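Local coordinates for protein dipeptidase AC. Metallo peptidase. MEROPS family M19 (Rhodobacter sphaeroides, PDB 3LY0) that probably hydrolyses dipeptides as a zinc-dependent metallodipeptidase of the M19 family, and binds a phosphinate mimic of L-Ala-D-Ala at its two-zinc site, at residues G274-L286 / T311-L325. Numbering follows the deposited sequence.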
loop_
_atom_site.group_PDB
_atom_site.type_symbol
_atom_site.label_atom_id
_atom_site.label_comp_id
_atom_site.label_asym_id
_atom_site.label_seq_id
_atom_site.Cartn_x
_atom_site.Cartn_y
_atom_site.Cartn_z
ATOM N N GLY A 274 -5.676 -5.382 18.096
ATOM C CA GLY A 274 -5.505 -6.111 16.850
ATOM C C GLY A 274 -6.768 -6.701 16.243
ATOM O O GLY A 274 -6.687 -7.582 15.385
ATOM N N ARG A 275 -7.923 -6.207 16.681
ATOM C CA ARG A 275 -9.214 -6.702 16.211
ATOM C C ARG A 275 -9.579 -6.046 14.891
ATOM O O ARG A 275 -9.044 -4.995 14.546
ATOM C CB ARG A 275 -10.316 -6.393 17.234
ATOM C CG ARG A 275 -10.269 -7.211 18.518
ATOM C CD ARG A 275 -11.494 -6.908 19.369
ATOM N NE ARG A 275 -12.723 -7.083 18.597
ATOM C CZ ARG A 275 -13.923 -6.658 18.983
ATOM N NH1 ARG A 275 -14.067 -6.021 20.141
ATOM N NH2 ARG A 275 -14.980 -6.863 18.206
ATOM N N ARG A 276 -10.512 -6.656 14.165
ATOM C CA ARG A 276 -10.936 -6.143 12.860
ATOM C C ARG A 276 -12.051 -5.081 12.912
ATOM O O ARG A 276 -12.288 -4.377 11.926
ATOM C CB ARG A 276 -11.362 -7.313 11.966
ATOM C CG ARG A 276 -11.541 -6.958 10.502
ATOM C CD ARG A 276 -11.911 -8.183 9.676
ATOM N NE ARG A 276 -13.250 -8.656 9.998
ATOM C CZ ARG A 276 -14.337 -8.348 9.298
ATOM N NH1 ARG A 276 -14.235 -7.577 8.228
ATOM N NH2 ARG A 276 -15.520 -8.819 9.664
ATOM N N SER A 277 -12.729 -4.965 14.047
ATOM C CA SER A 277 -13.889 -4.077 14.164
ATOM C C SER A 277 -13.619 -2.601 13.837
ATOM O O SER A 277 -12.665 -2.001 14.338
ATOM C CB SER A 277 -14.484 -4.180 15.565
ATOM O OG SER A 277 -15.502 -3.214 15.747
ATOM N N ALA A 278 -14.486 -2.022 13.010
ATOM C CA ALA A 278 -14.419 -0.606 12.671
ATOM C C ALA A 278 -14.840 0.314 13.822
ATOM O O ALA A 278 -14.732 1.539 13.703
ATOM C CB ALA A 278 -15.279 -0.322 11.439
ATOM N N GLU A 279 -15.334 -0.267 14.919
ATOM C CA GLU A 279 -15.817 0.516 16.059
ATOM C C GLU A 279 -14.657 0.949 16.948
ATOM O O GLU A 279 -14.270 0.254 17.895
ATOM C CB GLU A 279 -16.853 -0.279 16.863
ATOM C CG GLU A 279 -17.320 0.417 18.136
ATOM C CD GLU A 279 -18.248 -0.451 18.972
ATOM O OE1 GLU A 279 -18.312 -0.241 20.204
ATOM O OE2 GLU A 279 -18.905 -1.348 18.398
ATOM N N MET A 280 -14.102 2.109 16.615
ATOM C CA MET A 280 -12.932 2.647 17.285
ATOM C C MET A 280 -12.928 4.148 17.054
ATOM O O MET A 280 -13.652 4.654 16.200
ATOM C CB MET A 280 -11.652 2.039 16.703
ATOM C CG MET A 280 -11.484 2.275 15.189
ATOM S SD MET A 280 -10.013 1.488 14.447
ATOM C CE MET A 280 -8.716 2.606 14.937
ATOM N N GLY A 281 -12.099 4.855 17.812
ATOM C CA GLY A 281 -11.995 6.295 17.671
ATOM C C GLY A 281 -10.692 6.717 17.020
ATOM O O GLY A 281 -9.995 5.905 16.403
ATOM N N TRP A 282 -10.362 7.995 17.153
ATOM C CA TRP A 282 -9.138 8.538 16.558
ATOM C C TRP A 282 -7.856 8.183 17.325
ATOM O O TRP A 282 -6.762 8.228 16.757
ATOM C CB TRP A 282 -9.237 10.061 16.411
ATOM C CG TRP A 282 -10.310 10.506 15.486
ATOM C CD1 TRP A 282 -11.408 11.258 15.806
ATOM C CD2 TRP A 282 -10.407 10.233 14.082
ATOM N NE1 TRP A 282 -12.173 11.474 14.689
ATOM C CE2 TRP A 282 -11.586 10.849 13.618
ATOM C CE3 TRP A 282 -9.615 9.522 13.174
ATOM C CZ2 TRP A 282 -11.993 10.781 12.288
ATOM C CZ3 TRP A 282 -10.022 9.461 11.852
ATOM C CH2 TRP A 282 -11.197 10.080 11.424
ATOM N N GLU A 283 -7.974 7.857 18.611
ATOM C CA GLU A 283 -6.789 7.633 19.442
ATOM C C GLU A 283 -5.761 6.667 18.834
ATOM O O GLU A 283 -4.567 6.957 18.833
ATOM C CB GLU A 283 -7.167 7.125 20.845
ATOM C CG GLU A 283 -8.021 8.030 21.716
ATOM C CD GLU A 283 -8.343 7.372 23.056
ATOM O OE1 GLU A 283 -7.926 6.207 23.260
ATOM O OE2 GLU A 283 -9.006 8.005 23.909
ATOM N N PRO A 284 -6.211 5.499 18.344
ATOM C CA PRO A 284 -5.202 4.565 17.823
ATOM C C PRO A 284 -4.514 5.089 16.564
ATOM O O PRO A 284 -3.332 4.817 16.343
ATOM C CB PRO A 284 -6.020 3.302 17.502
ATOM C CG PRO A 284 -7.248 3.422 18.389
ATOM C CD PRO A 284 -7.551 4.887 18.405
ATOM N N VAL A 285 -5.248 5.823 15.740
ATOM C CA VAL A 285 -4.664 6.410 14.534
ATOM C C VAL A 285 -3.534 7.365 14.925
ATOM O O VAL A 285 -2.433 7.300 14.388
ATOM C CB VAL A 285 -5.723 7.165 13.722
ATOM C CG1 VAL A 285 -5.085 7.888 12.536
ATOM C CG2 VAL A 285 -6.818 6.200 13.244
ATOM N N LEU A 286 -3.800 8.236 15.895
ATOM C CA LEU A 286 -2.801 9.213 16.310
ATOM C C LEU A 286 -1.670 8.584 17.103
ATOM O O LEU A 286 -0.547 9.079 17.108
ATOM C CB LEU A 286 -3.460 10.327 17.120
ATOM C CG LEU A 286 -4.359 11.224 16.274
ATOM C CD1 LEU A 286 -5.187 12.136 17.170
ATOM C CD2 LEU A 286 -3.524 12.023 15.270
ATOM N N THR A 311 -10.952 -3.455 6.159
ATOM C CA THR A 311 -11.898 -2.675 6.953
ATOM C C THR A 311 -11.136 -1.540 7.629
ATOM O O THR A 311 -10.064 -1.767 8.194
ATOM C CB THR A 311 -12.567 -3.537 8.034
ATOM O OG1 THR A 311 -13.273 -4.611 7.401
ATOM C CG2 THR A 311 -13.551 -2.704 8.854
ATOM N N ILE A 312 -11.695 -0.330 7.582
ATOM C CA ILE A 312 -11.027 0.853 8.134
ATOM C C ILE A 312 -11.894 1.472 9.245
ATOM O O ILE A 312 -13.043 1.061 9.424
ATOM C CB ILE A 312 -10.683 1.873 7.005
ATOM C CG1 ILE A 312 -11.959 2.487 6.412
ATOM C CG2 ILE A 312 -9.849 1.193 5.918
ATOM C CD1 ILE A 312 -11.710 3.522 5.302
ATOM N N PRO A 313 -11.351 2.443 9.999
ATOM C CA PRO A 313 -12.106 2.986 11.140
ATOM C C PRO A 313 -13.409 3.652 10.717
ATOM O O PRO A 313 -13.469 4.302 9.678
ATOM C CB PRO A 313 -11.150 4.033 11.733
ATOM C CG PRO A 313 -9.777 3.622 11.234
ATOM C CD PRO A 313 -10.026 3.072 9.867
ATOM N N GLN A 314 -14.446 3.500 11.538
ATOM C CA GLN A 314 -15.743 4.089 11.233
ATOM C C GLN A 314 -15.677 5.602 11.006
ATOM O O GLN A 314 -16.446 6.146 10.213
ATOM C CB GLN A 314 -16.758 3.753 12.334
ATOM C CG GLN A 314 -16.426 4.359 13.695
ATOM C CD GLN A 314 -17.305 3.827 14.816
ATOM O OE1 GLN A 314 -18.219 3.036 14.584
ATOM N NE2 GLN A 314 -17.024 4.259 16.043
ATOM N N GLY A 315 -14.743 6.269 11.685
ATOM C CA GLY A 315 -14.570 7.709 11.558
ATOM C C GLY A 315 -14.050 8.158 10.202
ATOM O O GLY A 315 -14.217 9.315 9.816
ATOM N N ILE A 316 -13.402 7.240 9.487
ATOM C CA ILE A 316 -12.974 7.507 8.113
ATOM C C ILE A 316 -14.004 6.947 7.130
ATOM O O ILE A 316 -14.533 7.684 6.303
ATOM C CB ILE A 316 -11.583 6.911 7.830
ATOM C CG1 ILE A 316 -10.546 7.497 8.795
ATOM C CG2 ILE A 316 -11.157 7.196 6.391
ATOM C CD1 ILE A 316 -9.170 6.833 8.711
ATOM N N ALA A 317 -14.284 5.649 7.241
ATOM C CA ALA A 317 -15.354 4.966 6.487
ATOM C C ALA A 317 -15.103 4.747 4.993
ATOM O O ALA A 317 -15.373 3.667 4.465
ATOM C CB ALA A 317 -16.707 5.652 6.710
ATOM N N ASP A 318 -14.605 5.769 4.311
ATOM C CA ASP A 318 -14.266 5.660 2.898
ATOM C C ASP A 318 -13.451 6.897 2.563
ATOM O O ASP A 318 -13.074 7.647 3.464
ATOM C CB ASP A 318 -15.528 5.579 2.041
ATOM C CG ASP A 318 -16.519 6.678 2.360
ATOM O OD1 ASP A 318 -16.152 7.865 2.242
ATOM O OD2 ASP A 318 -17.658 6.349 2.748
ATOM N N VAL A 319 -13.169 7.115 1.283
ATOM C CA VAL A 319 -12.274 8.204 0.910
ATOM C C VAL A 319 -12.834 9.589 1.280
ATOM O O VAL A 319 -12.066 10.543 1.451
ATOM C CB VAL A 319 -11.871 8.144 -0.579
ATOM C CG1 VAL A 319 -13.051 8.491 -1.471
ATOM C CG2 VAL A 319 -10.698 9.090 -0.858
ATOM N N THR A 320 -14.156 9.701 1.430
ATOM C CA THR A 320 -14.734 10.998 1.810
ATOM C C THR A 320 -14.472 11.319 3.280
ATOM O O THR A 320 -14.811 12.409 3.758
ATOM C CB THR A 320 -16.255 11.103 1.519
ATOM O OG1 THR A 320 -17.000 10.306 2.454
ATOM C CG2 THR A 320 -16.569 10.690 0.090
ATOM N N GLY A 321 -13.878 10.373 4.002
ATOM C CA GLY A 321 -13.522 10.594 5.393
ATOM C C GLY A 321 -12.150 11.223 5.609
ATOM O O GLY A 321 -11.764 11.488 6.747
ATOM N N LEU A 322 -11.398 11.443 4.537
ATOM C CA LEU A 322 -10.079 12.051 4.694
ATOM C C LEU A 322 -10.132 13.414 5.397
ATOM O O LEU A 322 -9.272 13.711 6.226
ATOM C CB LEU A 322 -9.343 12.138 3.355
ATOM C CG LEU A 322 -8.894 10.788 2.782
ATOM C CD1 LEU A 322 -8.310 10.970 1.381
ATOM C CD2 LEU A 322 -7.900 10.083 3.695
ATOM N N PRO A 323 -11.142 14.245 5.080
ATOM C CA PRO A 323 -11.206 15.517 5.814
ATOM C C PRO A 323 -11.408 15.353 7.322
ATOM O O PRO A 323 -10.799 16.096 8.099
ATOM C CB PRO A 323 -12.391 16.240 5.160
ATOM C CG PRO A 323 -12.414 15.706 3.748
ATOM C CD PRO A 323 -12.034 14.237 3.905
ATOM N N ALA A 324 -12.242 14.405 7.742
ATOM C CA ALA A 324 -12.429 14.137 9.168
ATOM C C ALA A 324 -11.128 13.667 9.820
ATOM O O ALA A 324 -10.814 14.040 10.951
ATOM C CB ALA A 324 -13.533 13.115 9.383
ATOM N N LEU A 325 -10.379 12.831 9.104
ATOM C CA LEU A 325 -9.083 12.384 9.597
ATOM C C LEU A 325 -8.153 13.580 9.807
ATOM O O LEU A 325 -7.497 13.706 10.852
ATOM C CB LEU A 325 -8.462 11.381 8.611
ATOM C CG LEU A 325 -6.986 11.030 8.826
ATOM C CD1 LEU A 325 -6.744 10.431 10.198
ATOM C CD2 LEU A 325 -6.484 10.070 7.741
HETATM O O HOH W 1 -13.000 5.962 13.792
#
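Two loops of the TIM-barrel dipeptidase meet near the active-site rim, where Ala278, Met280 and Trp282 pack on 311-325. The loop from 274 runs into helix 283-296; its partner follows strand 301-303 and Asp306, a zinc-binding residue of this protein that also lines the inhibitor pocket. Gln314 N gives a hydrogen bond to Ala278 O (2.9 Å), in the carbonyl plane and on a lone pair. One water donates to Met280 O and accepts from Gly315 N, bridging the loops. Gln314 NE2 adds a weak bond to Met280 O. Met280 lays SD beside the Pro313 ring, 3.9 Å from CG. A chi1 of 58°, with a bend at chi3, brings Met280 CG, SD and CE against Pro313. The six-membered ring of Trp282 enters between 315-316 and the start of helix 322-332. Ile316 CG1 meets its edge, 3.7 Å from Trp282 CZ3. From Leu325, CD1 lies 3.8 Å from the same Trp282 CZ3. Leu325 CD1 also lies 3.8 Å from Val285 CG1. An alanine in place of Trp282 would probably open a gap between Ile316, Ala324 and Leu325. Towards the ligand side, Arg276 NH1 lies 3.2 Å from Thr311 OG1, while Arg276 NE forms a salt bridge with Asp75. The Arg276 side chain is about 8 Å from the bound phosphinate. Such packing joins successive loops that follow the barrel strands in a TIM-barrel metallopeptidase.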